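Local coordinates for nitrogen regulatory protein P-II (Thiomonas intermedia, PDB 5D4N), which binds adenine nucleotides and bicarbonate as a PII-like, carboxysome-associated signaling protein, and probably regulates partner proteins, at residues 68-72 / 73-77. Residues are numbered along the deposited sequence; the frame is centred on the assembly and turned at random.
Sequences AAVPE and ELVGP. With AMP (adenosine monophosphate), chain F.
Pro71 and Leu74 meet where strand 63-70 turns into helix 72-88, and backbone bonds set the turn. Leu74 N donates to Pro71 O at 3.0 Å, and Val75 N to Glu72 O at 3.0 Å. Both bonds run from residue i+3 back to i, as in a 3-10 turn, at the start of the helix. Pro77, lacking an N-H, cannot donate to the preceding turn, while a water donates to Glu72 O and accepts from Gly76 N, filling the i to i+4 position.

Side chains pack across the turn. Leu74 CD1 lies 3.8 Å from Pro71 CD, the two side chains meeting at a slant. Val70 and Val75 cross nearly at right angles through their CG2 methyls, 3.8 Å apart, and Val33 covers Val70 and Leu74.

A carboxylate makes a van der Waals contact with the proline ring. With CG between backbone N and carbonyl carbon (chi1 57°) and a bend at chi2, the Glu73 chain curls back, bringing OE1 to 3.4 Å from Pro71 CB.

Ala69 reads the adenine of AMP with its backbone: its N donates to N1 at 2.9 Å, nearly straight (174°), and its O accepts from N6 at 3.0 Å. This pairing requires an unprotonated N1 and an amino group at C6, which is consistent with a preference for adenine.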
ATOM      1  N   ALA A  68      -4.046   7.711   2.957  1.00 18.69           N
ATOM      2  CA  ALA A  68      -4.090   8.875   3.805  1.00 19.98           C
ATOM      3  C   ALA A  68      -3.560   8.584   5.187  1.00 21.44           C
ATOM      4  O   ALA A  68      -4.175   7.801   5.913  1.00 21.51           O
ATOM      5  CB  ALA A  68      -5.529   9.403   3.880  1.00 22.17           C
ATOM      6  N   ALA A  69      -2.398   9.190   5.544  1.00 20.42           N
ATOM      7  CA  ALA A  69      -1.853   9.065   6.895  1.00 21.66           C
ATOM      8  C   ALA A  69      -2.575  10.084   7.750  1.00 23.05           C
ATOM      9  O   ALA A  69      -2.601  11.283   7.433  1.00 21.86           O
ATOM     10  CB  ALA A  69      -0.344   9.354   6.903  1.00 22.27           C
ATOM     11  N   VAL A  70      -3.179   9.597   8.840  1.00 22.52           N
ATOM     12  CA  VAL A  70      -3.989  10.431   9.728  1.00 23.85           C
ATOM     13  C   VAL A  70      -3.710  10.122  11.188  1.00 27.59           C
ATOM     14  O   VAL A  70      -3.428   8.977  11.534  1.00 24.98           O
ATOM     15  CB  VAL A  70      -5.499  10.236   9.421  1.00 27.51           C
ATOM     16  CG1 VAL A  70      -5.814  10.525   7.964  1.00 27.83           C
ATOM     17  CG2 VAL A  70      -6.018   8.834   9.785  1.00 26.84           C
ATOM     18  N   PRO A  71      -3.879  11.118  12.074  1.00 28.59           N
ATOM     19  CA  PRO A  71      -3.795  10.829  13.513  1.00 29.11           C
ATOM     20  C   PRO A  71      -4.942   9.872  13.884  1.00 30.90           C
ATOM     21  O   PRO A  71      -6.009   9.918  13.255  1.00 30.31           O
ATOM     22  CB  PRO A  71      -4.038  12.203  14.166  1.00 32.13           C
ATOM     23  CG  PRO A  71      -3.879  13.205  13.079  1.00 36.68           C
ATOM     24  CD  PRO A  71      -4.258  12.527  11.820  1.00 30.98           C
ATOM     25  N   GLU A  72      -4.755   9.013  14.906  1.00 30.12           N
ATOM     26  CA  GLU A  72      -5.782   8.059  15.306  1.00 30.32           C
ATOM     27  C   GLU A  72      -7.150   8.720  15.584  1.00 32.80           C
ATOM     28  O   GLU A  72      -8.180   8.131  15.254  1.00 32.61           O
ATOM     29  CB  GLU A  72      -5.322   7.199  16.497  1.00 33.63           C
ATOM     30  CG  GLU A  72      -6.299   6.067  16.814  1.00 48.01           C
ATOM     31  CD  GLU A  72      -5.984   5.134  17.970  1.00 75.72           C
ATOM     32  OE1 GLU A  72      -4.881   5.239  18.552  1.00 67.59           O
ATOM     33  OE2 GLU A  72      -6.845   4.277  18.277  1.00 71.78           O
ATOM     34  N   GLU A  73      -7.152   9.945  16.175  1.00 31.63           N
ATOM     35  CA  GLU A  73      -8.402  10.649  16.492  1.00 32.84           C
ATOM     36  C   GLU A  73      -9.290  10.964  15.274  1.00 34.93           C
ATOM     37  O   GLU A  73     -10.489  11.211  15.439  1.00 36.80           O
ATOM     38  CB  GLU A  73      -8.157  11.891  17.365  1.00 34.66           C
ATOM     39  CG  GLU A  73      -7.189  12.915  16.789  1.00 41.03           C
ATOM     40  CD  GLU A  73      -5.721  12.763  17.147  1.00 63.68           C
ATOM     41  OE1 GLU A  73      -5.243  11.610  17.292  1.00 39.72           O
ATOM     42  OE2 GLU A  73      -5.023  13.805  17.149  1.00 63.21           O
ATOM     43  N   LEU A  74      -8.714  10.956  14.059  1.00 31.38           N
ATOM     44  CA  LEU A  74      -9.508  11.232  12.861  1.00 31.86           C
ATOM     45  C   LEU A  74     -10.127   9.980  12.261  1.00 33.70           C
ATOM     46  O   LEU A  74     -11.030  10.096  11.428  1.00 34.24           O
ATOM     47  CB  LEU A  74      -8.675  11.972  11.801  1.00 32.43           C
ATOM     48  CG  LEU A  74      -8.154  13.382  12.096  1.00 38.54           C
ATOM     49  CD1 LEU A  74      -7.633  14.023  10.814  1.00 38.95           C
ATOM     50  CD2 LEU A  74      -9.199  14.279  12.811  1.00 42.73           C
ATOM     51  N   VAL A  75      -9.671   8.781  12.685  1.00 29.62           N
ATOM     52  CA  VAL A  75     -10.154   7.519  12.130  1.00 28.86           C
ATOM     53  C   VAL A  75     -11.679   7.336  12.282  1.00 33.42           C
ATOM     54  O   VAL A  75     -12.353   7.148  11.270  1.00 33.29           O
ATOM     55  CB  VAL A  75      -9.310   6.281  12.533  1.00 31.59           C
ATOM     56  CG1 VAL A  75      -9.907   5.005  11.997  1.00 30.89           C
ATOM     57  CG2 VAL A  75      -7.871   6.428  12.061  1.00 28.88           C
ATOM     58  N   GLY A  76     -12.189   7.424  13.521  1.00 34.48           N
ATOM     59  CA  GLY A  76     -13.613   7.290  13.825  1.00 35.14           C
ATOM     60  C   GLY A  76     -14.483   8.229  13.009  1.00 38.65           C
ATOM     61  O   GLY A  76     -15.338   7.757  12.253  1.00 39.31           O
ATOM     62  N   PRO A  77     -14.217   9.563  13.056  1.00 38.26           N
ATOM     63  CA  PRO A  77     -15.028  10.508  12.256  1.00 38.42           C
ATOM     64  C   PRO A  77     -14.988  10.241  10.749  1.00 37.18           C
ATOM     65  O   PRO A  77     -16.027  10.341  10.069  1.00 37.39           O
ATOM     66  CB  PRO A  77     -14.432  11.871  12.616  1.00 41.13           C
ATOM     67  CG  PRO A  77     -13.845  11.674  14.003  1.00 46.90           C
ATOM     68  CD  PRO A  77     -13.262  10.288  13.928  1.00 41.56           C
TER
HETATM   69  P   AMP F 201       4.285  17.502   1.364  1.00 29.43           P
HETATM   70  O1P AMP F 201       3.341  17.998   2.451  1.00 30.67           O
HETATM   71  O2P AMP F 201       4.508  18.609   0.351  1.00 32.42           O
HETATM   72  O3P AMP F 201       5.541  16.889   1.878  1.00 27.33           O
HETATM   73  O5' AMP F 201       3.465  16.389   0.536  1.00 28.23           O
HETATM   74  C5' AMP F 201       4.074  15.779  -0.625  1.00 27.12           C
HETATM   75  C4' AMP F 201       3.285  14.547  -0.989  1.00 22.88           C
HETATM   76  O4' AMP F 201       3.380  13.580   0.069  1.00 22.35           O
HETATM   77  C3' AMP F 201       1.785  14.780  -1.145  1.00 22.89           C
HETATM   78  O3' AMP F 201       1.463  15.361  -2.401  1.00 25.63           O
HETATM   79  C2' AMP F 201       1.252  13.352  -0.978  1.00 20.52           C
HETATM   80  O2' AMP F 201       1.459  12.634  -2.190  1.00 21.73           O
HETATM   81  C1' AMP F 201       2.180  12.818   0.134  1.00 22.07           C
HETATM   82  N9  AMP F 201       1.610  13.001   1.467  1.00 21.49           N
HETATM   83  C8  AMP F 201       1.768  14.074   2.310  1.00 22.18           C
HETATM   84  N7  AMP F 201       1.069  13.990   3.416  1.00 22.01           N
HETATM   85  C5  AMP F 201       0.384  12.791   3.278  1.00 20.39           C
HETATM   86  C6  AMP F 201      -0.541  12.126   4.106  1.00 21.58           C
HETATM   87  N6  AMP F 201      -0.956  12.615   5.290  1.00 21.79           N
HETATM   88  N1  AMP F 201      -1.011  10.927   3.683  1.00 20.90           N
HETATM   89  C2  AMP F 201      -0.598  10.441   2.504  1.00 21.17           C
HETATM   90  N3  AMP F 201       0.242  10.997   1.619  1.00 20.32           N
HETATM   91  C4  AMP F 201       0.716  12.169   2.083  1.00 18.68           C
HETATM   92  O   HOH W   1     -10.804   7.438  15.929  1.00 42.15           O